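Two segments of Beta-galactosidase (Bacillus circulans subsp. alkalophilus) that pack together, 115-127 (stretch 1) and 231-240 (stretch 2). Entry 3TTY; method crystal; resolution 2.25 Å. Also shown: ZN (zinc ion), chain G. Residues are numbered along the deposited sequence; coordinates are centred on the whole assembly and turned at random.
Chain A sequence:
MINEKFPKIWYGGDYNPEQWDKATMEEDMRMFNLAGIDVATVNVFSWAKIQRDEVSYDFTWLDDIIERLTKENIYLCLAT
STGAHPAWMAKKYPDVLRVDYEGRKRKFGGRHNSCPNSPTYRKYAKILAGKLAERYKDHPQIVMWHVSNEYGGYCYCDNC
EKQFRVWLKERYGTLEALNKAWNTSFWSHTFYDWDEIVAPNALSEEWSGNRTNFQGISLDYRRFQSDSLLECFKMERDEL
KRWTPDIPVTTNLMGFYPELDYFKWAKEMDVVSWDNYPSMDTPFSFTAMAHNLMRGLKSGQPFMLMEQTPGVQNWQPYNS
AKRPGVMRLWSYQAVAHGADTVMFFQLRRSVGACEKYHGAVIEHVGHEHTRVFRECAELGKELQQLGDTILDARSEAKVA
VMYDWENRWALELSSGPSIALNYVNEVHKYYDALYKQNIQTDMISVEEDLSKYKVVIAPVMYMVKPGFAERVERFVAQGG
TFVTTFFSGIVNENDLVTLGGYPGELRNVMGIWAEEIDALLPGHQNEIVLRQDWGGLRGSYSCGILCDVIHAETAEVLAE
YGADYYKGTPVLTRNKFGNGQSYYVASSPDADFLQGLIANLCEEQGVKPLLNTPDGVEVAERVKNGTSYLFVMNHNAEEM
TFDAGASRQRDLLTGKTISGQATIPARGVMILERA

Stretch 1 (115-127) CPNSPTYRKYAKI
Stretch 2, residues 231-240: ECFKMERDEL

Packing of segment 115-127 against segment 231-240 in one chain of a Bacillus circulans beta-galactosidase. C115 to S118 form a type I turn closed by S118 N to C115 O (3.1 Å), with P116 at phi/psi -72/-11 and N117 at -107/23. S118 (-88/125, chi1 t) then caps helix 119-127, its OG accepting from Y121 N at 3.1 Å. Segment 231-240 is helical throughout. The two helices run in the same general direction, their axes crossing at -29° with a closest approach of 9.3 Å. The register is set by P116 CA to C232 CA (6.5 Å) at one end and K126 CA to E236 CA (5.5 Å) at the other. Together the segments bury 531 Å², and no direct hydrogen bond joins them.

Sulfur and apolar contacts begin with C232 (chi1 m), which fits its thiol beside the turn, SG lying 3.3 Å from P116 O and 4.0 Å from P116 CB. The same SG meets the edge of the Y121 ring (chi1 t, chi2 73°), 4.0 Å from CE2 and near the ring plane. M235 (t, t, p) points toward the first helix; its SD lies 3.5 Å from R122 O and 3.8 Å from R122 CB, while its CE reaches A125 CB at 4.0 Å and K126 N at 3.7 Å. A125 CB, directed toward the second helix, also lies 3.8 Å from E236 OE2.

Among the polar and charged contacts, R122 (m, t, t; chi4 -171°) extends back to the turn, where NE and NH2 both donate to P116 O at 3.0 and 3.1 Å. The guanidinium lies close to the second helix, with NH2 3.6 Å from E231 CB and NE 3.9 Å from C232 SG, both oblique to its plane. R122 NH1 and E231 OE1, 4.6 Å apart, are too distant for a salt bridge; within its own helix, E231 (m, m; chi3 -53°) forms a salt bridge through OE2 with K234 NZ at 3.2 Å, whose hydrogen bond is weak. K126, extended with all four chi angles t, runs beside E239 (t, p; chi3 5°): CE is 3.5 Å from E239 OE1, but NZ remains 4.3 Å from OE1, leaving attraction without a salt bridge.

Two waters bridge the segments: one donates to E231 OE1 and accepts from R122 NH1, both at 2.8 Å, spanning the charged gap. Another donates to E236 OE2 (2.5 Å; E236 m, t, chi3 42°) and hydrogen-bonds Y121 OH (2.6 Å), linking groups whose OH and OE2 stand 4.2 Å apart.

C115 (chi1 t) turns away from the second helix, and its SG binds zinc at 2.5 Å, with three further ligands elsewhere in the structure.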

# COMPACT_ATOMS: atom_id res chain seq x y z
N CYS A 115 -20.24 5.81 -18.44
CA CYS A 115 -21.03 6.47 -17.40
C CYS A 115 -22.49 6.08 -17.59
O CYS A 115 -23.05 6.30 -18.67
CB CYS A 115 -20.86 7.99 -17.44
SG CYS A 115 -22.18 8.86 -16.56
N PRO A 116 -23.11 5.51 -16.55
CA PRO A 116 -24.48 5.00 -16.67
C PRO A 116 -25.49 6.15 -16.74
O PRO A 116 -26.65 5.93 -17.05
CB PRO A 116 -24.67 4.21 -15.38
CG PRO A 116 -23.79 4.90 -14.41
CD PRO A 116 -22.59 5.37 -15.18
N ASN A 117 -25.04 7.36 -16.47
CA ASN A 117 -25.91 8.52 -16.58
C ASN A 117 -25.57 9.38 -17.78
O ASN A 117 -25.89 10.56 -17.83
CB ASN A 117 -25.88 9.34 -15.29
CG ASN A 117 -26.75 8.74 -14.21
OD1 ASN A 117 -27.95 8.53 -14.42
ND2 ASN A 117 -26.15 8.41 -13.07
N SER A 118 -24.93 8.76 -18.77
CA SER A 118 -24.46 9.46 -19.96
C SER A 118 -25.51 9.52 -21.07
O SER A 118 -26.02 8.50 -21.51
CB SER A 118 -23.18 8.80 -20.48
OG SER A 118 -22.94 9.13 -21.83
N PRO A 119 -25.82 10.74 -21.54
CA PRO A 119 -26.81 10.85 -22.61
C PRO A 119 -26.32 10.19 -23.90
O PRO A 119 -27.11 9.60 -24.65
CB PRO A 119 -26.96 12.37 -22.81
CG PRO A 119 -26.36 13.00 -21.60
CD PRO A 119 -25.32 12.05 -21.09
N THR A 120 -25.03 10.29 -24.18
CA THR A 120 -24.50 9.67 -25.39
C THR A 120 -24.58 8.15 -25.32
O THR A 120 -25.11 7.51 -26.23
CB THR A 120 -23.08 10.11 -25.67
OG1 THR A 120 -23.09 11.51 -25.97
CG2 THR A 120 -22.50 9.33 -26.85
N TYR A 121 -24.09 7.59 -24.23
CA TYR A 121 -24.12 6.14 -24.05
C TYR A 121 -25.54 5.57 -24.11
O TYR A 121 -25.79 4.55 -24.75
CB TYR A 121 -23.47 5.77 -22.72
CG TYR A 121 -23.55 4.29 -22.42
CD1 TYR A 121 -22.78 3.39 -23.11
CD2 TYR A 121 -24.40 3.81 -21.43
CE1 TYR A 121 -22.84 2.04 -22.84
CE2 TYR A 121 -24.48 2.46 -21.16
CZ TYR A 121 -23.70 1.58 -21.87
OH TYR A 121 -23.77 0.23 -21.60
N ARG A 122 -26.48 6.22 -23.44
CA ARG A 122 -27.85 5.73 -23.44
C ARG A 122 -28.47 5.84 -24.83
O ARG A 122 -29.17 4.93 -25.26
CB ARG A 122 -28.70 6.44 -22.39
CG ARG A 122 -28.35 6.02 -20.97
CD ARG A 122 -29.53 6.21 -20.05
NE ARG A 122 -29.17 6.07 -18.64
CZ ARG A 122 -30.05 6.02 -17.65
NH1 ARG A 122 -31.35 6.09 -17.92
NH2 ARG A 122 -29.64 5.89 -16.38
N LYS A 123 -28.20 6.93 -25.53
CA LYS A 123 -28.67 7.10 -26.91
C LYS A 123 -28.19 5.98 -27.84
O LYS A 123 -28.99 5.32 -28.49
CB LYS A 123 -28.26 8.48 -27.47
CG LYS A 123 -28.64 8.71 -28.92
CD LYS A 123 -28.26 10.11 -29.37
CE LYS A 123 -28.44 10.29 -30.88
NZ LYS A 123 -28.02 11.66 -31.34
N TYR A 124 -26.89 5.74 -27.90
CA TYR A 124 -26.39 4.76 -28.87
C TYR A 124 -26.53 3.31 -28.42
O TYR A 124 -26.67 2.41 -29.24
CB TYR A 124 -24.96 5.09 -29.30
CG TYR A 124 -24.91 6.38 -30.07
CD1 TYR A 124 -25.48 6.47 -31.34
CD2 TYR A 124 -24.30 7.51 -29.54
CE1 TYR A 124 -25.44 7.65 -32.06
CE2 TYR A 124 -24.25 8.71 -30.26
CZ TYR A 124 -24.83 8.77 -31.52
OH TYR A 124 -24.81 9.95 -32.24
N ALA A 125 -26.50 3.08 -27.11
CA ALA A 125 -26.66 1.73 -26.60
C ALA A 125 -28.08 1.24 -26.89
O ALA A 125 -28.26 0.10 -27.31
CB ALA A 125 -26.33 1.65 -25.11
N LYS A 126 -29.07 2.10 -26.67
CA LYS A 126 -30.46 1.78 -27.02
C LYS A 126 -30.63 1.51 -28.52
O LYS A 126 -31.21 0.51 -28.93
CB LYS A 126 -31.40 2.90 -26.59
CG LYS A 126 -32.83 2.69 -27.08
CD LYS A 126 -33.84 3.57 -26.32
CE LYS A 126 -35.27 3.27 -26.78
NZ LYS A 126 -36.28 4.04 -26.00
N ILE A 127 -30.11 2.41 -29.35
CA ILE A 127 -30.17 2.19 -30.79
C ILE A 127 -29.52 0.86 -31.20
O ILE A 127 -30.12 0.09 -31.96
CB ILE A 127 -29.55 3.37 -31.56
CG1 ILE A 127 -30.41 4.62 -31.34
CG2 ILE A 127 -29.44 3.04 -33.05
CD1 ILE A 127 -29.90 5.87 -32.05
N GLU A 231 -30.92 0.84 -14.67
CA GLU A 231 -31.68 1.57 -15.67
C GLU A 231 -31.12 1.30 -17.06
O GLU A 231 -31.87 1.11 -18.03
CB GLU A 231 -31.66 3.07 -15.38
CG GLU A 231 -32.64 3.52 -14.30
CD GLU A 231 -34.08 3.18 -14.66
OE1 GLU A 231 -34.52 3.56 -15.76
OE2 GLU A 231 -34.77 2.51 -13.84
N CYS A 232 -29.80 1.30 -17.19
CA CYS A 232 -29.20 0.98 -18.48
C CYS A 232 -29.63 -0.41 -18.95
O CYS A 232 -30.08 -0.57 -20.08
CB CYS A 232 -27.67 1.11 -18.43
SG CYS A 232 -27.10 2.81 -18.17
N PHE A 233 -29.52 -1.41 -18.08
CA PHE A 233 -29.97 -2.75 -18.44
C PHE A 233 -31.41 -2.77 -18.94
O PHE A 233 -31.70 -3.29 -20.03
CB PHE A 233 -29.85 -3.72 -17.27
CG PHE A 233 -30.53 -5.05 -17.53
CD1 PHE A 233 -29.96 -5.98 -18.37
CD2 PHE A 233 -31.75 -5.34 -16.94
CE1 PHE A 233 -30.59 -7.19 -18.63
CE2 PHE A 233 -32.39 -6.54 -17.17
CZ PHE A 233 -31.82 -7.48 -18.02
N LYS A 234 -32.31 -2.20 -18.13
CA LYS A 234 -33.73 -2.16 -18.44
C LYS A 234 -34.01 -1.44 -19.74
O LYS A 234 -34.86 -1.85 -20.52
CB LYS A 234 -34.52 -1.48 -17.31
CG LYS A 234 -34.27 -2.08 -15.93
CD LYS A 234 -35.38 -1.73 -14.92
CE LYS A 234 -35.81 -0.27 -15.01
NZ LYS A 234 -36.81 0.09 -13.97
N MET A 235 -33.28 -0.35 -19.97
CA MET A 235 -33.42 0.39 -21.20
C MET A 235 -33.17 -0.50 -22.42
O MET A 235 -33.91 -0.42 -23.40
CB MET A 235 -32.48 1.60 -21.21
CG MET A 235 -32.45 2.34 -22.53
SD MET A 235 -31.02 3.45 -22.68
CE MET A 235 -29.69 2.27 -23.01
N GLU A 236 -32.13 -1.33 -22.37
CA GLU A 236 -31.81 -2.21 -23.51
C GLU A 236 -32.80 -3.37 -23.58
O GLU A 236 -33.31 -3.72 -24.65
CB GLU A 236 -30.37 -2.73 -23.45
CG GLU A 236 -29.30 -1.68 -23.77
CD GLU A 236 -27.91 -2.29 -23.98
OE1 GLU A 236 -27.80 -3.35 -24.64
OE2 GLU A 236 -26.92 -1.72 -23.49
N ARG A 237 -33.07 -3.97 -22.42
CA ARG A 237 -34.03 -5.04 -22.32
C ARG A 237 -35.33 -4.64 -23.03
O ARG A 237 -35.85 -5.40 -23.83
CB ARG A 237 -34.30 -5.37 -20.84
CG ARG A 237 -35.43 -6.35 -20.59
CD ARG A 237 -35.94 -6.23 -19.15
NE ARG A 237 -36.75 -5.04 -18.98
CZ ARG A 237 -37.17 -4.57 -17.81
NH1 ARG A 237 -36.84 -5.19 -16.69
NH2 ARG A 237 -37.92 -3.48 -17.76
N ASP A 238 -35.82 -3.43 -22.74
CA ASP A 238 -37.10 -2.98 -23.32
C ASP A 238 -37.05 -2.84 -24.84
O ASP A 238 -37.99 -3.20 -25.54
CB ASP A 238 -37.57 -1.68 -22.67
CG ASP A 238 -37.99 -1.86 -21.20
OD1 ASP A 238 -38.19 -3.01 -20.75
OD2 ASP A 238 -38.11 -0.83 -20.49
N GLU A 239 -35.95 -2.31 -25.36
CA GLU A 239 -35.80 -2.15 -26.80
C GLU A 239 -35.72 -3.53 -27.47
O GLU A 239 -36.28 -3.73 -28.54
CB GLU A 239 -34.58 -1.28 -27.12
CG GLU A 239 -34.42 -0.88 -28.58
CD GLU A 239 -35.56 -0.01 -29.12
OE1 GLU A 239 -36.46 0.39 -28.34
OE2 GLU A 239 -35.55 0.28 -30.34
N LEU A 240 -35.06 -4.47 -26.82
CA LEU A 240 -34.98 -5.85 -27.31
C LEU A 240 -36.35 -6.52 -27.37
O LEU A 240 -36.73 -7.10 -28.39
CB LEU A 240 -34.05 -6.69 -26.43
CG LEU A 240 -32.56 -6.32 -26.45
CD1 LEU A 240 -31.77 -7.17 -25.47
CD2 LEU A 240 -32.00 -6.45 -27.86
ZN ZN G . -21.25 9.40 -14.37
O HOH W 1 -26.27 -0.45 -21.40
O HOH W 2 -33.61 6.14 -16.33